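Local coordinates for CHAD domain protein (Streptomyces chartreusis, PDB 6RN5) that probably binds inorganic polyphosphate on a basic surface of its helical CHAD domain and also binds metal ions, copper among them, at residues T23-G26 against Y27-Q31; L283-L286 against H287-R291. All blocks are in the same frame, centred on the assembly; numbering follows the deposited sequence.

Contact 1 (T23-G26 against Y27-Q31); sequences TLAG and YLRAQ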
# COMPACT_ATOMS: atom_id res chain seq x y z
N THR A 23 25.60 5.72 -42.86
CA THR A 23 24.84 6.40 -41.83
C THR A 23 25.25 5.86 -40.47
O THR A 23 25.45 6.63 -39.53
CB THR A 23 23.31 6.22 -42.00
OG1 THR A 23 22.96 6.43 -43.36
CG2 THR A 23 22.50 7.22 -41.12
N LEU A 24 25.36 4.54 -40.39
CA LEU A 24 25.77 3.85 -39.17
C LEU A 24 27.16 4.31 -38.74
O LEU A 24 27.36 4.54 -37.56
CB LEU A 24 25.80 2.34 -39.40
CG LEU A 24 26.48 1.45 -38.37
CD1 LEU A 24 25.79 1.60 -37.03
CD2 LEU A 24 26.41 -0.01 -38.84
N ALA A 25 28.11 4.40 -39.67
CA ALA A 25 29.46 4.85 -39.39
C ALA A 25 29.44 6.28 -38.87
O ALA A 25 30.18 6.61 -37.94
CB ALA A 25 30.33 4.78 -40.62
N GLY A 26 28.62 7.12 -39.48
CA GLY A 26 28.51 8.54 -39.07
C GLY A 26 28.04 8.61 -37.62
O GLY A 26 28.56 9.39 -36.83
N TYR A 27 27.07 7.77 -37.26
CA TYR A 27 26.53 7.77 -35.90
C TYR A 27 27.58 7.32 -34.89
O TYR A 27 27.78 8.00 -33.85
CB TYR A 27 25.28 6.92 -35.80
CG TYR A 27 24.61 6.92 -34.45
CD1 TYR A 27 23.96 8.07 -33.96
CD2 TYR A 27 24.67 5.79 -33.62
CE1 TYR A 27 23.35 8.05 -32.69
CE2 TYR A 27 24.08 5.77 -32.36
CZ TYR A 27 23.43 6.90 -31.90
OH TYR A 27 22.83 6.84 -30.66
N LEU A 28 28.29 6.22 -35.20
CA LEU A 28 29.37 5.73 -34.36
C LEU A 28 30.50 6.76 -34.18
O LEU A 28 30.94 6.98 -33.05
CB LEU A 28 29.94 4.39 -34.87
CG LEU A 28 29.01 3.18 -34.64
CD1 LEU A 28 29.47 1.95 -35.41
CD2 LEU A 28 28.88 2.86 -33.15
N ARG A 29 30.97 7.36 -35.27
CA ARG A 29 32.00 8.41 -35.19
C ARG A 29 31.57 9.59 -34.29
O ARG A 29 32.36 10.06 -33.47
CB ARG A 29 32.42 8.90 -36.60
CG ARG A 29 33.33 7.90 -37.35
CD ARG A 29 34.02 8.46 -38.62
NE ARG A 29 32.98 8.94 -39.52
CZ ARG A 29 32.46 8.27 -40.57
NH1 ARG A 29 31.47 8.83 -41.28
NH2 ARG A 29 32.94 7.06 -40.93
N ALA A 30 30.33 10.03 -34.43
CA ALA A 30 29.77 11.11 -33.63
C ALA A 30 29.72 10.78 -32.14
O ALA A 30 30.12 11.61 -31.32
CB ALA A 30 28.36 11.42 -34.10
N GLN A 31 29.23 9.59 -31.79
CA GLN A 31 29.22 9.15 -30.39
C GLN A 31 30.62 8.98 -29.80
O GLN A 31 30.87 9.44 -28.69
CB GLN A 31 28.42 7.86 -30.24
CG GLN A 31 26.95 8.10 -30.52
CD GLN A 31 26.34 9.15 -29.59
OE1 GLN A 31 26.54 9.10 -28.37
NE2 GLN A 31 25.59 10.08 -30.15
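Arg29 folds back over the turn of helix that precedes it, its guanidinium lying flat against the backbone of Ala25. The evidence is the height of Ala25 O, 3.8 Å above the guanidinium plane and over its centre. CG stands anti to the carbonyl carbon (chi1 -75°) and the chain bends at chi3 (-57°), which turns the flat group back toward the N-terminal end of the helix. NH2 then meets the methyl CB of Ala25 at 3.5 Å, while NH1 lies 3.7 Å from CA of Gly26, alongside the next residue of the backbone. The same Ala25 O accepts the backbone N of Arg29 at 2.9 Å in a nearly straight bond (173°), so one carbonyl anchors the arginine's main chain and underlies its charged end; the positive group would be expected to polarise it.

On another side of the helix Leu24 and Leu28 run side by side and point the same way, meeting through CD1 and CD1 at 4.0 Å. With CG anti to the backbone N, the Tyr27 ring sits beside its own carbonyl carbon, and CG of Gln31 lies over one face of it, offset toward the rim. The four i to i+4 backbone bonds mark a regular alpha-helix.

The contact belongs to helix 21-42. Leu24 and Tyr27 rest on Thr72 of helix 56-75, and Tyr27 also packs on Arg68 and hydrogen-bonds Glu292 of helix 274-295 through OH; Val217, in a loop, covers Ala25, Leu28 and Arg29.

Contact 2 (L283-L286 against H287-R291); sequences LLRL and HRYAR. With SO4 (sulfate ion), chain G; SO4 (sulfate ion), chain F.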
# COMPACT_ATOMS: atom_id res chain seq x y z
N LEU A 283 15.51 -3.52 -23.65
CA LEU A 283 15.16 -3.71 -25.06
C LEU A 283 14.61 -2.36 -25.60
O LEU A 283 14.81 -1.99 -26.75
CB LEU A 283 14.13 -4.82 -25.24
CG LEU A 283 14.64 -6.26 -25.02
CD1 LEU A 283 13.52 -7.27 -24.83
CD2 LEU A 283 15.56 -6.74 -26.13
N LEU A 284 13.92 -1.64 -24.76
CA LEU A 284 13.34 -0.36 -25.18
C LEU A 284 14.46 0.63 -25.48
O LEU A 284 14.44 1.34 -26.48
CB LEU A 284 12.34 0.15 -24.15
CG LEU A 284 11.91 1.59 -24.39
CD1 LEU A 284 11.25 1.72 -25.73
CD2 LEU A 284 10.94 2.01 -23.30
N ARG A 285 15.46 0.62 -24.63
CA ARG A 285 16.62 1.46 -24.85
C ARG A 285 17.39 1.12 -26.12
O ARG A 285 17.77 2.02 -26.89
CB ARG A 285 17.52 1.45 -23.63
CG ARG A 285 18.21 2.80 -23.53
CD ARG A 285 18.83 3.05 -22.20
NE ARG A 285 19.75 1.99 -21.82
CZ ARG A 285 20.32 1.90 -20.62
NH1 ARG A 285 20.10 2.85 -19.71
NH2 ARG A 285 21.13 0.89 -20.33
N LEU A 286 17.56 -0.18 -26.38
CA LEU A 286 18.16 -0.65 -27.62
C LEU A 286 17.41 -0.10 -28.82
O LEU A 286 18.04 0.34 -29.78
CB LEU A 286 18.23 -2.19 -27.66
CG LEU A 286 19.29 -2.74 -26.68
CD1 LEU A 286 19.28 -4.29 -26.51
CD2 LEU A 286 20.65 -2.30 -27.16
N HIS A 287 16.09 -0.14 -28.74
CA HIS A 287 15.21 0.35 -29.82
C HIS A 287 15.37 1.89 -29.97
O HIS A 287 15.47 2.39 -31.04
CB HIS A 287 13.73 -0.07 -29.50
CG HIS A 287 12.71 0.57 -30.38
ND1 HIS A 287 12.70 0.43 -31.75
CD2 HIS A 287 11.62 1.32 -30.07
CE1 HIS A 287 11.66 1.08 -32.25
NE2 HIS A 287 10.98 1.62 -31.25
N ARG A 288 15.48 2.61 -28.88
CA ARG A 288 15.58 4.07 -28.99
C ARG A 288 16.84 4.46 -29.71
O ARG A 288 16.81 5.29 -30.61
CB ARG A 288 15.52 4.71 -27.61
CG ARG A 288 14.07 4.96 -27.13
CD ARG A 288 14.01 6.34 -26.44
NE ARG A 288 14.88 6.23 -25.30
CZ ARG A 288 15.97 6.93 -25.00
NH1 ARG A 288 16.38 7.99 -25.68
NH2 ARG A 288 16.62 6.57 -23.90
N TYR A 289 17.92 3.78 -29.39
CA TYR A 289 19.23 4.11 -29.92
C TYR A 289 19.40 3.65 -31.33
O TYR A 289 20.20 4.22 -32.05
CB TYR A 289 20.33 3.50 -29.05
CG TYR A 289 20.39 4.01 -27.63
CD1 TYR A 289 19.81 5.22 -27.25
CD2 TYR A 289 21.09 3.30 -26.66
CE1 TYR A 289 19.92 5.69 -25.96
CE2 TYR A 289 21.19 3.75 -25.37
CZ TYR A 289 20.61 4.95 -25.01
OH TYR A 289 20.70 5.40 -23.68
N ALA A 290 18.66 2.61 -31.71
CA ALA A 290 18.60 2.17 -33.10
C ALA A 290 17.89 3.20 -33.98
O ALA A 290 18.36 3.52 -35.08
CB ALA A 290 17.92 0.78 -33.20
N ARG A 291 16.73 3.68 -33.52
CA ARG A 291 16.07 4.82 -34.17
C ARG A 291 17.06 5.98 -34.35
O ARG A 291 17.08 6.58 -35.40
CB ARG A 291 14.83 5.28 -33.38
CG ARG A 291 13.65 4.32 -33.54
CD ARG A 291 12.45 4.67 -32.66
NE ARG A 291 11.58 5.73 -33.20
CZ ARG A 291 11.46 6.97 -32.70
NH1 ARG A 291 12.14 7.39 -31.62
NH2 ARG A 291 10.65 7.83 -33.30
S SO4 G . 19.22 8.53 -22.71
O1 SO4 G . 20.66 8.49 -22.68
O2 SO4 G . 18.84 9.52 -23.75
O3 SO4 G . 18.66 8.96 -21.42
O4 SO4 G . 18.73 7.16 -22.97
S SO4 F . 21.82 2.12 -16.48
O1 SO4 F . 23.00 2.26 -17.38
O2 SO4 F . 21.00 3.34 -16.57
O3 SO4 F . 20.96 0.92 -16.84
O4 SO4 F . 22.35 2.05 -15.10
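A basic anion pocket of the CHAD helical domain is lined by one turn of helix 274-295, where Arg285, Arg288 and Tyr289 face two bound sulfates. The ions probably come from the crystallisation liquor, but their positions are consistent with sites for the phosphates of a polyphosphate chain. Tyr289 donates its OH to O4 of the chain G sulfate at 2.7 Å, and that oxygen lies at the edge of the ring. Arg288 reaches the same sulfate edge-on, the sulfur lying in the guanidinium plane; its NH1 makes a weak bond to O2, while the very short approach of NH2 to O4 is doubtful in detail. Arg64, Arg67 and Arg68 of helix 56-75 bring further hydrogen bonds to this ion.

Arg285 and Tyr289 extend side by side in the same direction. CG of Arg285 lies 3.5 Å from Tyr289 CZ and its CD 3.3 Å from Tyr289 OH, with guanidinium and ring planes only 7° apart. At the ring's other end Arg285 O stands 3.3 Å above one face, offset toward the rim, and also accepts Tyr289 N at 3.1 Å. Tyr289 OH has a second partner in Arg67 NE. A phenylalanine here lacks the hydroxyl, and the loss would probably leave Arg67 NE without this partner and the chain G sulfate less firmly held.

Bent at chi3 (55°), Arg285 carries its guanidinium beyond the tyrosine to the chain F sulfate, which it meets edge-on through two weak bonds, NH1 to O2 at 3.3 Å and NH2 to O3 at 3.5 Å.

How the contacts relate
From the N terminus, contact 1 comes first, on helix 21-42, and is complete long before contact 2 opens on helix 274-295. Neither closes a long loop: each spans about one helical turn, and the two follow in series without nesting or crossing. In space, however, their helices are neighbours. The contact centres are 15 Å apart, and the nearest approach is the packing of Tyr27 OH against Tyr289 O at 4.0 Å. Helix 56-75 joins them, since Arg68 touches both Tyr27 and Tyr289; just beyond it, Phe76 meets Leu24 and Ala290. The early and late parts of the chain are thus brought together on one side of its centre.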